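Side-chain contacts in NADPH-flavin oxidoreductase (Vibrio harveyi, PDB 1BKJ), which catalyses the NADPH-dependent reduction of FMN to FMNH2, supplying reduced flavin to luciferase for bioluminescence: residues F76-I81 with E141-P146; V106-M111 with A150-M155; A172-H177 with L186-S191. All coordinates share one frame; numbering follows the deposited sequence.

Contact 1 (F76-I81 with E141-P146); sequences FLVFCI and ELLGLP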
loop_
_atom_site.group_PDB
_atom_site.type_symbol
_atom_site.label_atom_id
_atom_site.label_comp_id
_atom_site.label_asym_id
_atom_site.label_seq_id
_atom_site.Cartn_x
_atom_site.Cartn_y
_atom_site.Cartn_z
ATOM N N PHE A 76 -18.228 -6.057 0.637
ATOM C CA PHE A 76 -17.587 -4.836 1.104
ATOM C C PHE A 76 -16.604 -5.215 2.207
ATOM O O PHE A 76 -17.005 -5.695 3.268
ATOM C CB PHE A 76 -18.587 -3.783 1.596
ATOM C CG PHE A 76 -17.961 -2.431 1.886
ATOM C CD1 PHE A 76 -17.420 -1.650 0.838
ATOM C CD2 PHE A 76 -17.862 -1.951 3.212
ATOM C CE1 PHE A 76 -16.780 -0.412 1.097
ATOM C CE2 PHE A 76 -17.222 -0.705 3.489
ATOM C CZ PHE A 76 -16.682 0.060 2.423
ATOM N N LEU A 77 -15.318 -4.991 1.923
ATOM C CA LEU A 77 -14.204 -5.295 2.829
ATOM C C LEU A 77 -13.591 -4.007 3.383
ATOM O O LEU A 77 -13.366 -3.064 2.626
ATOM C CB LEU A 77 -13.116 -6.059 2.071
ATOM C CG LEU A 77 -13.457 -7.311 1.265
ATOM C CD1 LEU A 77 -12.197 -7.807 0.596
ATOM C CD2 LEU A 77 -14.070 -8.396 2.159
ATOM N N VAL A 78 -13.350 -3.952 4.697
ATOM C CA VAL A 78 -12.754 -2.777 5.331
ATOM C C VAL A 78 -11.363 -3.167 5.838
ATOM O O VAL A 78 -11.231 -4.093 6.638
ATOM C CB VAL A 78 -13.617 -2.236 6.507
ATOM C CG1 VAL A 78 -13.066 -0.904 7.009
ATOM C CG2 VAL A 78 -15.079 -2.058 6.096
ATOM N N PHE A 79 -10.338 -2.461 5.352
ATOM C CA PHE A 79 -8.947 -2.723 5.716
ATOM C C PHE A 79 -8.530 -1.866 6.870
ATOM O O PHE A 79 -8.654 -0.642 6.821
ATOM C CB PHE A 79 -8.035 -2.503 4.521
ATOM C CG PHE A 79 -8.164 -3.562 3.477
ATOM C CD1 PHE A 79 -9.266 -3.577 2.593
ATOM C CD2 PHE A 79 -7.218 -4.595 3.408
ATOM C CE1 PHE A 79 -9.428 -4.628 1.652
ATOM C CE2 PHE A 79 -7.361 -5.646 2.480
ATOM C CZ PHE A 79 -8.472 -5.666 1.595
ATOM N N CYS A 80 -8.001 -2.527 7.891
ATOM C CA CYS A 80 -7.605 -1.876 9.126
ATOM C C CYS A 80 -6.199 -2.207 9.595
ATOM O O CYS A 80 -5.728 -3.336 9.418
ATOM C CB CYS A 80 -8.551 -2.314 10.268
ATOM S SG CYS A 80 -10.322 -2.164 9.978
ATOM N N ILE A 81 -5.565 -1.222 10.246
ATOM C CA ILE A 81 -4.245 -1.402 10.883
ATOM C C ILE A 81 -4.606 -2.168 12.164
ATOM O O ILE A 81 -5.606 -1.841 12.817
ATOM C CB ILE A 81 -3.574 -0.049 11.315
ATOM C CG1 ILE A 81 -3.262 0.819 10.097
ATOM C CG2 ILE A 81 -2.293 -0.331 12.121
ATOM C CD1 ILE A 81 -2.780 2.210 10.416
ATOM N N GLU A 141 -16.310 2.913 15.635
ATOM C CA GLU A 141 -17.238 2.486 16.677
ATOM C C GLU A 141 -18.228 1.458 16.135
ATOM O O GLU A 141 -18.537 0.475 16.815
ATOM C CB GLU A 141 -17.981 3.692 17.266
ATOM N N LEU A 142 -18.667 1.652 14.887
ATOM C CA LEU A 142 -19.630 0.752 14.221
ATOM C C LEU A 142 -19.083 -0.661 14.058
ATOM O O LEU A 142 -19.796 -1.647 14.298
ATOM C CB LEU A 142 -20.041 1.324 12.848
ATOM C CG LEU A 142 -21.126 0.627 12.016
ATOM C CD1 LEU A 142 -22.415 0.495 12.820
ATOM C CD2 LEU A 142 -21.373 1.423 10.758
ATOM N N LEU A 143 -17.791 -0.736 13.733
ATOM C CA LEU A 143 -17.097 -2.006 13.542
ATOM C C LEU A 143 -16.510 -2.588 14.833
ATOM O O LEU A 143 -15.993 -3.708 14.829
ATOM C CB LEU A 143 -16.022 -1.868 12.451
ATOM C CG LEU A 143 -16.523 -1.455 11.056
ATOM C CD1 LEU A 143 -15.369 -1.340 10.104
ATOM C CD2 LEU A 143 -17.559 -2.431 10.513
ATOM N N GLY A 144 -16.585 -1.814 15.921
ATOM C CA GLY A 144 -16.088 -2.243 17.221
ATOM C C GLY A 144 -14.587 -2.452 17.304
ATOM O O GLY A 144 -14.131 -3.361 18.009
ATOM N N LEU A 145 -13.832 -1.625 16.571
ATOM C CA LEU A 145 -12.372 -1.711 16.545
ATOM C C LEU A 145 -11.792 -1.347 17.914
ATOM O O LEU A 145 -12.125 -0.311 18.475
ATOM C CB LEU A 145 -11.778 -0.823 15.436
ATOM C CG LEU A 145 -12.194 -1.042 13.971
ATOM C CD1 LEU A 145 -11.329 -0.164 13.067
ATOM C CD2 LEU A 145 -12.098 -2.514 13.544
ATOM N N PRO A 146 -10.941 -2.217 18.484
ATOM C CA PRO A 146 -10.325 -1.992 19.799
ATOM C C PRO A 146 -9.154 -0.999 19.774
ATOM O O PRO A 146 -8.853 -0.420 18.729
ATOM C CB PRO A 146 -9.854 -3.393 20.154
ATOM C CG PRO A 146 -9.365 -3.882 18.840
ATOM C CD PRO A 146 -10.435 -3.467 17.895
#

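Contact 2 (V106-M111 with A150-M155); sequences VDSGIM and AVLFGM. With FMN (flavin mononucleotide), chain F.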
loop_
_atom_site.group_PDB
_atom_site.type_symbol
_atom_site.label_atom_id
_atom_site.label_comp_id
_atom_site.label_asym_id
_atom_site.label_seq_id
_atom_site.Cartn_x
_atom_site.Cartn_y
_atom_site.Cartn_z
ATOM N N VAL A 106 1.240 1.080 4.429
ATOM C CA VAL A 106 1.937 0.498 3.286
ATOM C C VAL A 106 1.495 -0.963 3.078
ATOM O O VAL A 106 1.103 -1.339 1.974
ATOM C CB VAL A 106 3.493 0.591 3.472
ATOM C CG1 VAL A 106 4.234 -0.287 2.468
ATOM C CG2 VAL A 106 3.948 2.026 3.294
ATOM N N ASP A 107 1.527 -1.758 4.148
ATOM C CA ASP A 107 1.140 -3.171 4.084
ATOM C C ASP A 107 -0.332 -3.382 3.716
ATOM O O ASP A 107 -0.637 -4.348 3.026
ATOM C CB ASP A 107 1.499 -3.900 5.384
ATOM C CG ASP A 107 3.007 -4.152 5.538
ATOM O OD1 ASP A 107 3.841 -3.464 4.911
ATOM O OD2 ASP A 107 3.367 -5.045 6.327
ATOM N N SER A 108 -1.219 -2.460 4.120
ATOM C CA SER A 108 -2.659 -2.534 3.793
ATOM C C SER A 108 -2.861 -2.331 2.300
ATOM O O SER A 108 -3.648 -3.034 1.694
ATOM C CB SER A 108 -3.465 -1.480 4.542
ATOM O OG SER A 108 -3.608 -1.839 5.906
ATOM N N GLY A 109 -2.108 -1.387 1.733
ATOM C CA GLY A 109 -2.150 -1.096 0.308
ATOM C C GLY A 109 -1.668 -2.283 -0.527
ATOM O O GLY A 109 -2.298 -2.632 -1.526
ATOM N N ILE A 110 -0.571 -2.921 -0.104
ATOM C CA ILE A 110 -0.010 -4.101 -0.783
ATOM C C ILE A 110 -1.039 -5.247 -0.765
ATOM O O ILE A 110 -1.356 -5.814 -1.806
ATOM C CB ILE A 110 1.301 -4.581 -0.087
ATOM C CG1 ILE A 110 2.375 -3.504 -0.207
ATOM C CG2 ILE A 110 1.824 -5.894 -0.694
ATOM C CD1 ILE A 110 3.549 -3.739 0.679
ATOM N N MET A 111 -1.569 -5.552 0.417
ATOM C CA MET A 111 -2.554 -6.618 0.573
ATOM C C MET A 111 -3.834 -6.382 -0.235
ATOM O O MET A 111 -4.306 -7.300 -0.935
ATOM C CB MET A 111 -2.897 -6.822 2.052
ATOM C CG MET A 111 -3.877 -7.933 2.279
ATOM S SD MET A 111 -4.286 -8.212 3.949
ATOM C CE MET A 111 -3.039 -9.357 4.350
ATOM N N ALA A 150 -7.082 0.863 13.738
ATOM C CA ALA A 150 -7.696 2.024 13.067
ATOM C C ALA A 150 -8.158 1.680 11.660
ATOM O O ALA A 150 -7.567 0.827 11.019
ATOM C CB ALA A 150 -6.720 3.185 13.005
ATOM N N VAL A 151 -9.212 2.349 11.187
ATOM C CA VAL A 151 -9.741 2.127 9.837
ATOM C C VAL A 151 -8.934 2.946 8.830
ATOM O O VAL A 151 -8.523 4.067 9.134
ATOM C CB VAL A 151 -11.294 2.446 9.735
ATOM C CG1 VAL A 151 -11.615 3.855 10.190
ATOM C CG2 VAL A 151 -11.805 2.253 8.298
ATOM N N LEU A 152 -8.652 2.348 7.672
ATOM C CA LEU A 152 -7.924 3.014 6.606
ATOM C C LEU A 152 -8.777 3.226 5.365
ATOM O O LEU A 152 -8.878 4.342 4.874
ATOM C CB LEU A 152 -6.648 2.263 6.253
ATOM C CG LEU A 152 -5.480 2.355 7.233
ATOM C CD1 LEU A 152 -4.330 1.622 6.613
ATOM C CD2 LEU A 152 -5.075 3.807 7.535
ATOM N N PHE A 153 -9.342 2.154 4.818
ATOM C CA PHE A 153 -10.192 2.266 3.637
ATOM C C PHE A 153 -11.047 1.024 3.479
ATOM O O PHE A 153 -10.785 -0.000 4.098
ATOM C CB PHE A 153 -9.362 2.516 2.346
ATOM C CG PHE A 153 -8.273 1.498 2.094
ATOM C CD1 PHE A 153 -8.552 0.292 1.418
ATOM C CD2 PHE A 153 -6.964 1.716 2.565
ATOM C CE1 PHE A 153 -7.560 -0.682 1.223
ATOM C CE2 PHE A 153 -5.951 0.742 2.382
ATOM C CZ PHE A 153 -6.250 -0.462 1.707
ATOM N N GLY A 154 -12.052 1.135 2.618
ATOM C CA GLY A 154 -12.915 0.019 2.303
ATOM C C GLY A 154 -12.669 -0.404 0.863
ATOM O O GLY A 154 -11.837 0.194 0.163
ATOM N N MET A 155 -13.371 -1.443 0.419
ATOM C CA MET A 155 -13.260 -1.935 -0.949
ATOM C C MET A 155 -14.564 -2.593 -1.374
ATOM O O MET A 155 -15.069 -3.483 -0.686
ATOM C CB MET A 155 -12.103 -2.935 -1.099
ATOM C CG MET A 155 -11.890 -3.408 -2.540
ATOM S SD MET A 155 -10.542 -4.549 -2.724
ATOM C CE MET A 155 -9.183 -3.417 -2.722
HETATM N N1 FMN F . 12.860 -8.072 3.547
HETATM C C2 FMN F . 14.210 -7.892 3.699
HETATM O O2 FMN F . 14.998 -8.811 3.611
HETATM N N3 FMN F . 14.555 -6.573 3.997
HETATM C C4 FMN F . 13.713 -5.455 4.096
HETATM O O4 FMN F . 14.214 -4.343 4.307
HETATM C C4A FMN F . 12.294 -5.793 3.978
HETATM N N5 FMN F . 11.397 -4.716 3.955
HETATM C C5A FMN F . 10.039 -4.903 3.684
HETATM C C6 FMN F . 9.221 -3.782 3.662
HETATM C C7 FMN F . 7.888 -3.927 3.284
HETATM C C7M FMN F . 7.138 -2.647 2.887
HETATM C C8 FMN F . 7.312 -5.236 3.080
HETATM C C8M FMN F . 5.863 -5.465 2.744
HETATM C C9 FMN F . 8.105 -6.383 3.178
HETATM C C9A FMN F . 9.519 -6.238 3.424
HETATM N N10 FMN F . 10.445 -7.336 3.414
HETATM C C10 FMN F . 11.832 -7.115 3.660
HETATM C "C1'" FMN F . 10.110 -8.587 2.950
HETATM C "C2'" FMN F . 9.787 -9.692 3.974
HETATM O "O2'" FMN F . 10.256 -9.658 5.300
HETATM C "C3'" FMN F . 8.645 -10.581 3.691
HETATM O "O3'" FMN F . 7.611 -10.069 2.892
HETATM C "C4'" FMN F . 8.264 -11.703 4.610
HETATM O "O4'" FMN F . 9.033 -12.050 5.756
HETATM C "C5'" FMN F . 7.191 -12.620 4.170
HETATM O "O5'" FMN F . 7.952 -13.450 3.255
HETATM P P FMN F . 7.678 -13.607 1.704
HETATM O O1P FMN F . 6.410 -14.330 1.690
HETATM O O2P FMN F . 8.825 -14.397 1.257
HETATM O O3P FMN F . 7.599 -12.268 1.082
#

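Contact 3 (A172-H177 with L186-S191); sequences AHVVVH and LDDIQS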
loop_
_atom_site.group_PDB
_atom_site.type_symbol
_atom_site.label_atom_id
_atom_site.label_comp_id
_atom_site.label_asym_id
_atom_site.label_seq_id
_atom_site.Cartn_x
_atom_site.Cartn_y
_atom_site.Cartn_z
ATOM N N ALA A 172 5.572 8.246 -17.550
ATOM C CA ALA A 172 6.683 7.642 -16.824
ATOM C C ALA A 172 7.880 8.560 -16.631
ATOM O O ALA A 172 8.520 8.493 -15.596
ATOM C CB ALA A 172 7.113 6.354 -17.496
ATOM N N HIS A 173 8.147 9.456 -17.585
ATOM C CA HIS A 173 9.282 10.376 -17.448
ATOM C C HIS A 173 9.093 11.476 -16.371
ATOM O O HIS A 173 10.052 12.172 -16.022
ATOM C CB HIS A 173 9.716 10.947 -18.816
ATOM C CG HIS A 173 8.729 11.881 -19.445
ATOM N ND1 HIS A 173 7.870 11.485 -20.448
ATOM C CD2 HIS A 173 8.482 13.198 -19.236
ATOM C CE1 HIS A 173 7.138 12.518 -20.829
ATOM N NE2 HIS A 173 7.488 13.566 -20.107
ATOM N N VAL A 174 7.851 11.642 -15.892
ATOM C CA VAL A 174 7.504 12.599 -14.825
ATOM C C VAL A 174 7.620 11.891 -13.459
ATOM O O VAL A 174 8.299 12.392 -12.552
ATOM C CB VAL A 174 6.050 13.172 -15.010
ATOM C CG1 VAL A 174 5.592 14.011 -13.814
ATOM C CG2 VAL A 174 5.982 14.025 -16.248
ATOM N N VAL A 175 6.988 10.718 -13.343
ATOM C CA VAL A 175 6.952 9.916 -12.107
ATOM C C VAL A 175 8.279 9.218 -11.765
ATOM O O VAL A 175 8.633 9.140 -10.582
ATOM C CB VAL A 175 5.747 8.901 -12.144
ATOM C CG1 VAL A 175 5.679 8.028 -10.874
ATOM C CG2 VAL A 175 4.430 9.669 -12.298
ATOM N N VAL A 176 9.001 8.740 -12.787
ATOM C CA VAL A 176 10.290 8.055 -12.606
ATOM C C VAL A 176 11.489 9.000 -12.780
ATOM O O VAL A 176 11.623 9.706 -13.786
ATOM C CB VAL A 176 10.433 6.800 -13.534
ATOM C CG1 VAL A 176 11.726 6.021 -13.251
ATOM C CG2 VAL A 176 9.244 5.887 -13.355
ATOM N N HIS A 177 12.340 8.992 -11.760
ATOM C CA HIS A 177 13.554 9.793 -11.687
ATOM C C HIS A 177 14.756 8.857 -11.724
ATOM O O HIS A 177 14.690 7.749 -11.194
ATOM C CB HIS A 177 13.587 10.551 -10.364
ATOM C CG HIS A 177 12.396 11.424 -10.137
ATOM N ND1 HIS A 177 12.412 12.778 -10.392
ATOM C CD2 HIS A 177 11.148 11.139 -9.699
ATOM C CE1 HIS A 177 11.227 13.287 -10.130
ATOM N NE2 HIS A 177 10.437 12.312 -9.703
ATOM N N LEU A 186 6.760 22.173 -16.153
ATOM C CA LEU A 186 5.342 22.521 -16.227
ATOM C C LEU A 186 4.658 22.272 -17.571
ATOM O O LEU A 186 3.431 22.159 -17.625
ATOM C CB LEU A 186 5.109 23.948 -15.725
ATOM C CG LEU A 186 5.259 24.139 -14.210
ATOM C CD1 LEU A 186 5.251 25.615 -13.853
ATOM C CD2 LEU A 186 4.149 23.421 -13.468
ATOM N N ASP A 187 5.459 22.098 -18.626
ATOM C CA ASP A 187 4.958 21.809 -19.980
ATOM C C ASP A 187 4.383 20.380 -20.040
ATOM O O ASP A 187 3.528 20.084 -20.882
ATOM C CB ASP A 187 6.072 21.944 -21.034
ATOM C CG ASP A 187 6.528 23.397 -21.272
ATOM O OD1 ASP A 187 5.919 24.356 -20.725
ATOM O OD2 ASP A 187 7.511 23.568 -22.034
ATOM N N ASP A 188 4.860 19.512 -19.139
ATOM C CA ASP A 188 4.401 18.123 -19.033
ATOM C C ASP A 188 3.048 18.055 -18.342
ATOM O O ASP A 188 2.226 17.195 -18.662
ATOM C CB ASP A 188 5.412 17.282 -18.262
ATOM C CG ASP A 188 6.624 16.922 -19.093
ATOM O OD1 ASP A 188 6.451 16.559 -20.283
ATOM O OD2 ASP A 188 7.749 16.986 -18.547
ATOM N N ILE A 189 2.829 18.983 -17.413
ATOM C CA ILE A 189 1.581 19.094 -16.669
ATOM C C ILE A 189 0.494 19.652 -17.601
ATOM O O ILE A 189 -0.647 19.194 -17.550
ATOM C CB ILE A 189 1.767 19.977 -15.395
ATOM C CG1 ILE A 189 2.775 19.324 -14.433
ATOM C CG2 ILE A 189 0.447 20.230 -14.683
ATOM C CD1 ILE A 189 2.438 17.892 -13.959
ATOM N N GLN A 190 0.883 20.578 -18.492
ATOM C CA GLN A 190 -0.026 21.205 -19.470
ATOM C C GLN A 190 -0.485 20.200 -20.534
ATOM O O GLN A 190 -1.646 20.225 -20.949
ATOM C CB GLN A 190 0.637 22.430 -20.126
ATOM N N SER A 191 0.412 19.284 -20.907
ATOM C CA SER A 191 0.134 18.226 -21.882
ATOM C C SER A 191 -0.789 17.179 -21.280
ATOM O O SER A 191 -1.666 16.661 -21.967
ATOM C CB SER A 191 1.419 17.552 -22.328
ATOM O OG SER A 191 2.282 18.501 -22.927
#

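Contact 1 (F76-I81 with E141-P146)
V78 and L143 meet tip to tip, and one residue pair further along C80 meets L145, so two alternate side chains on one face of strand 75-82 receive two leucines from the turn that follows helix 136-142. The tight part is small and wholly apolar. L143 CD1 sits 3.9 Å from V78 CG1 and 4.1 Å from V78 CG2, a single methyl set against the forked end of the valine. L143 is extended beyond CG (chi2 179°, CD1 anti to CA), which carries that methyl down to the strand. C80 SG meets both branches of L145, CD1 at 3.8 Å and CD2 at 4.0 Å, so the sulfur lies against the fork of the leucine. V51, L132 and V151 also pack on V78, and N179 and Y181 of the second subunit pack on L143 and L145 respectively.

The outer side is looser and reaches solvent at G144. There the chain leaves the helix with positive phi (65°) in a Schellman motif, and G144 N bonds to E141 O at 3.1 Å. L143 and L145, on either side of G144 in sequence, both point at the strand. Backbone carbonyls of the turn have lysine partners: K56 NZ bonds to L142 O, and K235 NZ to P146 O.

No hydrogen bond joins the two segments; the backbone of L143 bonds instead to the second subunit. Contact between hydrocarbon and thiol sulfur implies that cohesion between these two segments rests on apolar packing.

Contact 2 (V106-M111 with A150-M155)
S108 touches both L152 and F153, joining the long helix 98-121 to strand 149-158 in the core of the nitroreductase-type alpha/beta fold, where an antiparallel sheet carries this helix on one face. The two short segments run nearly parallel, their axes 19° apart and 9.9 Å from each other at closest approach. L152 CD1 lies 3.6 Å from S108 OG. The serine hydroxyl does not depend on this apolar neighbour, because it hydrogen-bonds to G104 O one turn back in its own helix. F153 presents the edge of its ring to the helix: CZ approaches S108 O to 3.7 Å, with the carbonyl carbon S108 C in the ring plane, while CE2 lies beside S108 CB. G109 N also lies at this edge, close to the ring plane and 4.2 Å from F153 CZ.

Further out, a classic beta bulge puts L152 and F153 together opposite F79, which explains how two consecutive strand residues can both turn to the helix. F153 CG stands between its own N and carbonyl carbon (chi1 54°), the position from which the ring points its CZ-CE2 edge at S108. The ring also meets those of F79, nearly parallel (about 20°), and of Y128, steeply inclined. V106 of the second subunit also packs on F153.

The far side of the helix serves the flavin. V106, D107 and I110 line the dimethylbenzene end of an FMN whose hydrogen bonds include several to the second subunit, among them R15 and R169. D107 OD1 is itself held by S40 OG. V106 CG1 reaches FMN C7M at 3.8 Å, and I110 CD1 comes to 3.5 Å from the other ring methyl, C8M.

Contact 3 (A172-H177 with L186-S191)
H173 gives the one hydrogen bond across this contact, NE2 donating to D188 OD1 over 3.2 Å in an almost straight line (174° at the hydrogen). CG of H173 lies between the backbone N and the carbonyl carbon, which swings NE2 over to D188. The carboxylate oxygen lies practically in the imidazole plane, at the ring edge. Seen from the aspartate the approach is different: the donor comes from above the carboxylate plane, 62° out of it, and the imidazole and carboxylate planes are 61° apart. The nearby negative charge may raise the affinity of the imidazole for a second proton.

The apolar contact lies beside this bond. V174 CG2 packs against D188 CB at 3.9 Å, the two side chains sliding past each other in opposite directions; R85 of the second subunit packs on V174 as well. The joined parts are a short helix, 172-175, and helix 186-199. Strand residues V176 and H177, just beyond, pair in parallel with a strand of the second subunit, extending the sheet across the dimer interface.

Bonds inside helix 186-199 are local: D187 O accepts both S191 N, at 3.2 Å, and the hydroxyl S191 OG, at 2.9 Å.

In the fold
Contacts 1 and 2 share the sheet: their centres lie 11 Å apart, and neighbouring strands 75-82 and 149-158 probably hydrogen-bond through F79 N to F153 O (2.8 Å) and I81 N to A150 O (3.0 Å). Contact 2 touches one FMN, and the F153 side chain is about 5 Å from another; V78 of contact 1 lies about 11 Å from bound flavin. Contact 3 stands apart, its centre 28 Å from that of contact 2 and 38 Å from that of contact 1, though the V174 side chain is about 9 Å from that of FMN-binding R169. The dimer brings the regions together: H177 of contact 3 packs on S47 of the second subunit, whose backbone bonds to C80 of that subunit's own contact 1.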